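Local coordinates for RagA protein (PDB 6SLN) that probably imports nutrients across the outer membrane as a TonB-dependent receptor, a transmembrane beta-barrel fitted with a plug domain, at residues 293-298 and 398-403; 394-399 and 886-891. All blocks are in the same frame, centred on the assembly; numbering follows the deposited sequence.

Contact 1: 293-298 and 398-403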
loop_
_atom_site.group_PDB
_atom_site.type_symbol
_atom_site.label_atom_id
_atom_site.label_comp_id
_atom_site.label_asym_id
_atom_site.label_seq_id
_atom_site.Cartn_x
_atom_site.Cartn_y
_atom_site.Cartn_z
ATOM N N VAL A 293 14.627 30.971 27.461
ATOM C CA VAL A 293 14.015 31.522 28.661
ATOM C C VAL A 293 14.477 32.964 28.777
ATOM O O VAL A 293 15.678 33.230 28.883
ATOM C CB VAL A 293 14.385 30.717 29.913
ATOM C CG1 VAL A 293 13.887 31.437 31.166
ATOM C CG2 VAL A 293 13.818 29.334 29.813
ATOM N N ASP A 294 13.520 33.889 28.758
ATOM C CA ASP A 294 13.789 35.327 28.768
ATOM C C ASP A 294 12.692 36.011 29.587
ATOM O O ASP A 294 11.556 36.170 29.132
ATOM C CB ASP A 294 13.858 35.876 27.344
ATOM C CG ASP A 294 14.106 37.367 27.307
ATOM O OD1 ASP A 294 14.342 37.977 28.373
ATOM O OD2 ASP A 294 14.053 37.933 26.203
ATOM N N PHE A 295 13.044 36.441 30.789
ATOM C CA PHE A 295 12.118 37.177 31.639
ATOM C C PHE A 295 12.105 38.678 31.372
ATOM O O PHE A 295 11.252 39.381 31.929
ATOM C CB PHE A 295 12.465 36.894 33.095
ATOM C CG PHE A 295 12.290 35.457 33.460
ATOM C CD1 PHE A 295 11.032 34.864 33.381
ATOM C CD2 PHE A 295 13.360 34.694 33.861
ATOM C CE1 PHE A 295 10.856 33.536 33.690
ATOM C CE2 PHE A 295 13.197 33.367 34.176
ATOM C CZ PHE A 295 11.941 32.781 34.090
ATOM N N ASN A 296 12.993 39.180 30.512
ATOM C CA ASN A 296 13.171 40.617 30.344
ATOM C C ASN A 296 12.461 41.154 29.122
ATOM O O ASN A 296 12.194 42.355 29.051
ATOM C CB ASN A 296 14.659 40.947 30.265
ATOM C CG ASN A 296 15.402 40.454 31.475
ATOM O OD1 ASN A 296 14.979 40.693 32.609
ATOM N ND2 ASN A 296 16.482 39.725 31.251
ATOM N N HIS A 297 12.171 40.291 28.170
ATOM C CA HIS A 297 11.326 40.580 27.033
ATOM C C HIS A 297 10.308 39.464 27.060
ATOM O O HIS A 297 10.499 38.463 27.754
ATOM C CB HIS A 297 12.155 40.592 25.709
ATOM C CG HIS A 297 11.364 40.872 24.463
ATOM N ND1 HIS A 297 11.102 39.898 23.518
ATOM C CD2 HIS A 297 10.818 42.018 23.984
ATOM C CE1 HIS A 297 10.417 40.431 22.519
ATOM N NE2 HIS A 297 10.226 41.712 22.779
ATOM N N ASP A 298 9.227 39.589 26.327
ATOM C CA ASP A 298 8.446 38.382 26.191
ATOM C C ASP A 298 8.027 38.160 24.746
ATOM O O ASP A 298 7.808 39.094 23.966
ATOM C CB ASP A 298 7.285 38.337 27.235
ATOM C CG ASP A 298 6.396 39.528 27.233
ATOM O OD1 ASP A 298 6.020 40.005 26.145
ATOM O OD2 ASP A 298 6.006 39.927 28.345
ATOM N N PRO A 398 3.441 30.747 28.422
ATOM C CA PRO A 398 4.133 31.765 29.217
ATOM C C PRO A 398 4.965 32.649 28.307
ATOM O O PRO A 398 5.707 32.172 27.460
ATOM C CB PRO A 398 5.020 30.944 30.159
ATOM C CG PRO A 398 4.336 29.630 30.270
ATOM C CD PRO A 398 3.684 29.387 28.933
ATOM N N ARG A 399 4.804 33.953 28.454
ATOM C CA ARG A 399 5.487 34.868 27.559
ATOM C C ARG A 399 6.988 34.955 27.817
ATOM O O ARG A 399 7.706 35.479 26.964
ATOM C CB ARG A 399 4.830 36.241 27.653
ATOM C CG ARG A 399 3.753 36.465 26.622
ATOM C CD ARG A 399 2.547 35.601 26.893
ATOM N NE ARG A 399 1.468 35.957 25.989
ATOM C CZ ARG A 399 0.928 35.127 25.113
ATOM N NH1 ARG A 399 1.352 33.868 25.023
ATOM N NH2 ARG A 399 -0.035 35.568 24.324
ATOM N N TYR A 400 7.486 34.412 28.925
ATOM C CA TYR A 400 8.919 34.334 29.171
ATOM C C TYR A 400 9.563 33.116 28.526
ATOM O O TYR A 400 10.778 32.924 28.662
ATOM C CB TYR A 400 9.223 34.334 30.673
ATOM C CG TYR A 400 8.385 33.403 31.532
ATOM C CD1 TYR A 400 8.644 32.034 31.589
ATOM C CD2 TYR A 400 7.352 33.904 32.316
ATOM C CE1 TYR A 400 7.898 31.194 32.392
ATOM C CE2 TYR A 400 6.589 33.072 33.121
ATOM C CZ TYR A 400 6.857 31.715 33.157
ATOM O OH TYR A 400 6.084 30.887 33.964
ATOM N N TYR A 401 8.778 32.293 27.846
ATOM C CA TYR A 401 9.295 31.209 27.027
ATOM C C TYR A 401 9.401 31.724 25.604
ATOM O O TYR A 401 8.437 32.270 25.063
ATOM C CB TYR A 401 8.388 29.979 27.088
ATOM C CG TYR A 401 8.577 29.212 28.347
ATOM C CD1 TYR A 401 9.826 29.122 28.940
ATOM C CD2 TYR A 401 7.498 28.618 28.981
ATOM C CE1 TYR A 401 10.005 28.426 30.113
ATOM C CE2 TYR A 401 7.657 27.937 30.166
ATOM C CZ TYR A 401 8.909 27.837 30.730
ATOM O OH TYR A 401 9.062 27.128 31.904
ATOM N N ASN A 402 10.572 31.548 25.006
ATOM C CA ASN A 402 10.928 32.232 23.765
ATOM C C ASN A 402 11.324 31.207 22.721
ATOM O O ASN A 402 12.364 30.537 22.880
ATOM C CB ASN A 402 12.073 33.212 24.008
ATOM C CG ASN A 402 12.415 34.033 22.786
ATOM O OD1 ASN A 402 11.615 34.205 21.870
ATOM N ND2 ASN A 402 13.607 34.543 22.771
ATOM N N PRO A 403 10.545 31.050 21.651
ATOM C CA PRO A 403 10.934 30.129 20.576
ATOM C C PRO A 403 11.753 30.778 19.474
ATOM O O PRO A 403 11.968 30.143 18.442
ATOM C CB PRO A 403 9.567 29.669 20.035
ATOM C CG PRO A 403 8.707 30.920 20.172
ATOM C CD PRO A 403 9.257 31.703 21.369
#

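Contact 2: 394-399 and 886-891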
loop_
_atom_site.group_PDB
_atom_site.type_symbol
_atom_site.label_atom_id
_atom_site.label_comp_id
_atom_site.label_asym_id
_atom_site.label_seq_id
_atom_site.Cartn_x
_atom_site.Cartn_y
_atom_site.Cartn_z
ATOM N N VAL A 394 -1.009 30.242 21.366
ATOM C CA VAL A 394 -0.766 31.674 21.224
ATOM C C VAL A 394 -1.133 32.413 22.502
ATOM O O VAL A 394 -0.410 33.315 22.944
ATOM C CB VAL A 394 -1.538 32.224 20.012
ATOM C CG1 VAL A 394 -1.495 33.741 20.006
ATOM C CG2 VAL A 394 -0.959 31.647 18.720
ATOM N N LEU A 395 -2.257 32.047 23.118
ATOM C CA LEU A 395 -2.653 32.678 24.369
ATOM C C LEU A 395 -1.941 32.058 25.564
ATOM O O LEU A 395 -1.510 32.773 26.467
ATOM C CB LEU A 395 -4.167 32.568 24.566
ATOM C CG LEU A 395 -5.099 33.100 23.476
ATOM C CD1 LEU A 395 -6.535 32.992 23.937
ATOM C CD2 LEU A 395 -4.757 34.531 23.062
ATOM N N THR A 396 -1.807 30.741 25.612
ATOM C CA THR A 396 -1.475 30.111 26.886
ATOM C C THR A 396 0.009 29.886 27.109
ATOM O O THR A 396 0.380 29.405 28.181
ATOM C CB THR A 396 -2.211 28.766 27.043
ATOM O OG1 THR A 396 -2.015 27.964 25.874
ATOM C CG2 THR A 396 -3.672 29.029 27.229
ATOM N N MET A 397 0.858 30.180 26.146
ATOM C CA MET A 397 2.285 29.990 26.380
ATOM C C MET A 397 2.792 31.091 27.307
ATOM O O MET A 397 2.549 32.276 27.038
ATOM C CB MET A 397 3.074 29.979 25.054
ATOM C CG MET A 397 3.025 28.645 24.265
ATOM S SD MET A 397 3.594 27.234 25.224
ATOM C CE MET A 397 5.231 27.683 25.746
ATOM N N PRO A 398 3.441 30.747 28.422
ATOM C CA PRO A 398 4.133 31.765 29.217
ATOM C C PRO A 398 4.965 32.649 28.307
ATOM O O PRO A 398 5.707 32.172 27.460
ATOM C CB PRO A 398 5.020 30.944 30.159
ATOM C CG PRO A 398 4.336 29.630 30.270
ATOM C CD PRO A 398 3.684 29.387 28.933
ATOM N N ARG A 399 4.804 33.953 28.454
ATOM C CA ARG A 399 5.487 34.868 27.559
ATOM C C ARG A 399 6.988 34.955 27.817
ATOM O O ARG A 399 7.706 35.479 26.964
ATOM C CB ARG A 399 4.830 36.241 27.653
ATOM C CG ARG A 399 3.753 36.465 26.622
ATOM C CD ARG A 399 2.547 35.601 26.893
ATOM N NE ARG A 399 1.468 35.957 25.989
ATOM C CZ ARG A 399 0.928 35.127 25.113
ATOM N NH1 ARG A 399 1.352 33.868 25.023
ATOM N NH2 ARG A 399 -0.035 35.568 24.324
ATOM N N MET A 886 -1.900 25.917 36.186
ATOM C CA MET A 886 -1.288 27.153 36.631
ATOM C C MET A 886 0.064 27.408 35.973
ATOM O O MET A 886 0.705 28.422 36.274
ATOM C CB MET A 886 -1.175 27.137 38.151
ATOM C CG MET A 886 -2.535 27.068 38.846
ATOM S SD MET A 886 -3.483 28.588 38.672
ATOM C CE MET A 886 -2.452 29.748 39.580
ATOM N N GLN A 887 0.501 26.525 35.071
ATOM C CA GLN A 887 1.673 26.765 34.242
ATOM C C GLN A 887 1.331 27.499 32.958
ATOM O O GLN A 887 2.238 27.870 32.210
ATOM C CB GLN A 887 2.369 25.451 33.905
ATOM C CG GLN A 887 1.627 24.623 32.863
ATOM C CD GLN A 887 0.807 23.515 33.490
ATOM O OE1 GLN A 887 0.060 23.731 34.460
ATOM N NE2 GLN A 887 0.950 22.310 32.947
ATOM N N LEU A 888 0.055 27.723 32.683
ATOM C CA LEU A 888 -0.350 28.390 31.460
ATOM C C LEU A 888 -0.547 29.873 31.705
ATOM O O LEU A 888 -1.000 30.291 32.777
ATOM C CB LEU A 888 -1.645 27.803 30.903
ATOM C CG LEU A 888 -1.697 26.290 30.830
ATOM C CD1 LEU A 888 -3.052 25.854 30.296
ATOM C CD2 LEU A 888 -0.575 25.817 29.948
ATOM N N ASN A 889 -0.224 30.662 30.681
ATOM C CA ASN A 889 -0.518 32.085 30.730
ATOM C C ASN A 889 -2.020 32.271 30.868
ATOM O O ASN A 889 -2.804 31.520 30.279
ATOM C CB ASN A 889 -0.004 32.783 29.472
ATOM C CG ASN A 889 0.039 34.292 29.614
ATOM O OD1 ASN A 889 0.414 34.819 30.670
ATOM N ND2 ASN A 889 -0.336 35.002 28.545
ATOM N N LYS A 890 -2.414 33.258 31.672
ATOM C CA LYS A 890 -3.796 33.484 32.064
ATOM C C LYS A 890 -4.216 34.912 31.747
ATOM O O LYS A 890 -3.386 35.793 31.509
ATOM C CB LYS A 890 -3.993 33.211 33.561
ATOM C CG LYS A 890 -3.629 31.813 33.990
ATOM C CD LYS A 890 -4.739 30.822 33.642
ATOM C CE LYS A 890 -4.260 29.374 33.753
ATOM N NZ LYS A 890 -3.687 28.991 35.084
ATOM N N ASP A 891 -5.529 35.127 31.754
ATOM C CA ASP A 891 -6.089 36.462 31.599
ATOM C C ASP A 891 -5.692 37.367 32.770
ATOM O O ASP A 891 -5.708 36.947 33.932
ATOM C CB ASP A 891 -7.611 36.369 31.490
ATOM C CG ASP A 891 -8.257 37.687 31.141
ATOM O OD1 ASP A 891 -8.026 38.675 31.877
ATOM O OD2 ASP A 891 -9.014 37.732 30.141
HETATM O O HOH W 1 3.236 35.190 30.188
#

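Contact 1: 293-298 and 398-403
A nearly straight backbone hydrogen bond joins the loops: D294 N donates to Y400 O over 2.9 Å at 177°, in the carbonyl plane. Flanking CA-H...O contacts run from V293 CA to Y400 O, 3.5 Å, and from Y400 CA to D294 O, 3.2 Å. V293 and Y401, CA atoms 5.0 Å apart, form a single beta bridge.

The rings of F295 and Y400 meet obliquely, at 50° with centroids 5.0 Å apart. Y400 CG, between its backbone N and carbonyl carbon (chi1 46°), lays the ring alongside F295. F295 brings CE1 over one face of Y400, while P398 CB lies on the other; a flat ring suits the place between, and Y400 OH is hydrogen-bonded to Q249 OE1. In the bridged pair, V293 CG2 meets the Y401 ring edge at CE1, 3.9 Å away; V293 also packs on helix 261-276.

D294 OD1 accepts from N296 N and H297 N, bending its own loop. D298 CB lies 3.3 Å from R399 CB, while D298 OD2 bonds G242 N and the R399 guanidinium V394 O.

An Asx turn at D294 thus faces a type I turn, P398 to Y401, where extracellular loops of a TonB-dependent barrel pack together.

Contact 2: 394-399 and 886-891
N889 makes both hydrogen bonds across this contact, one through its backbone, one through its side chain. N889 N donates to T396 O over 2.9 Å, from above the carbonyl plane. With CG anti to the backbone N (chi1 -165°), N889 ND2 donates to L395 O over 3.3 Å, nearly along the C=O axis; M240 O is a second acceptor for ND2. The R399 and N889 side chains cross at about a right angle, guanidinium and amide planes 30° apart, and N889 ND2 shares one guanidinium face with L395 O. N889 ND2 and R399 NE, 3.3 Å apart, are both donors, so this is packing rather than bonding. Short and able to donate, asparagine suits the place, and its OD1 takes a weak bond from a water that accepts from R399 N.

The acceptors L395 O and T396 O belong to the end of helix 390-396, where carbonyls of the last turn can seek partners beyond the helix. R399 folds back on this end: NH1 and NH2 both grip V394 O (2.8 and 2.7 Å) in the guanidinium plane, and NH1 also reaches M397 O. Its positive charge probably suits the negative end of the helix dipole.

Farther out, P398 CG rests 3.4 Å from Q887 O and L888 CB 4.0 Å from T396 CB. Q887 NE2 makes a weak hydrogen bond to the backbone of another protein chain.

Overall arrangement
Contacts 1 and 2 lie about 11 Å apart, centre to centre, and meet at P398 and R399: the chain leaves helix 390-396 through contact 2 and enters the turn of contact 1. Together they join three loops between barrel strands, with 394-403 in the middle, 293-298 on one flank and 886-891 on another. Helix 242-252 borders both, for Q249 bonds Y400 OH with OE1 and M886 O with NE2. Their centres are about 36 and 30 Å from that of the chain, on the same side of it. The phospholipid pocket, lined by barrel-strand residues such as F501 and Y525, includes no residue of either contact.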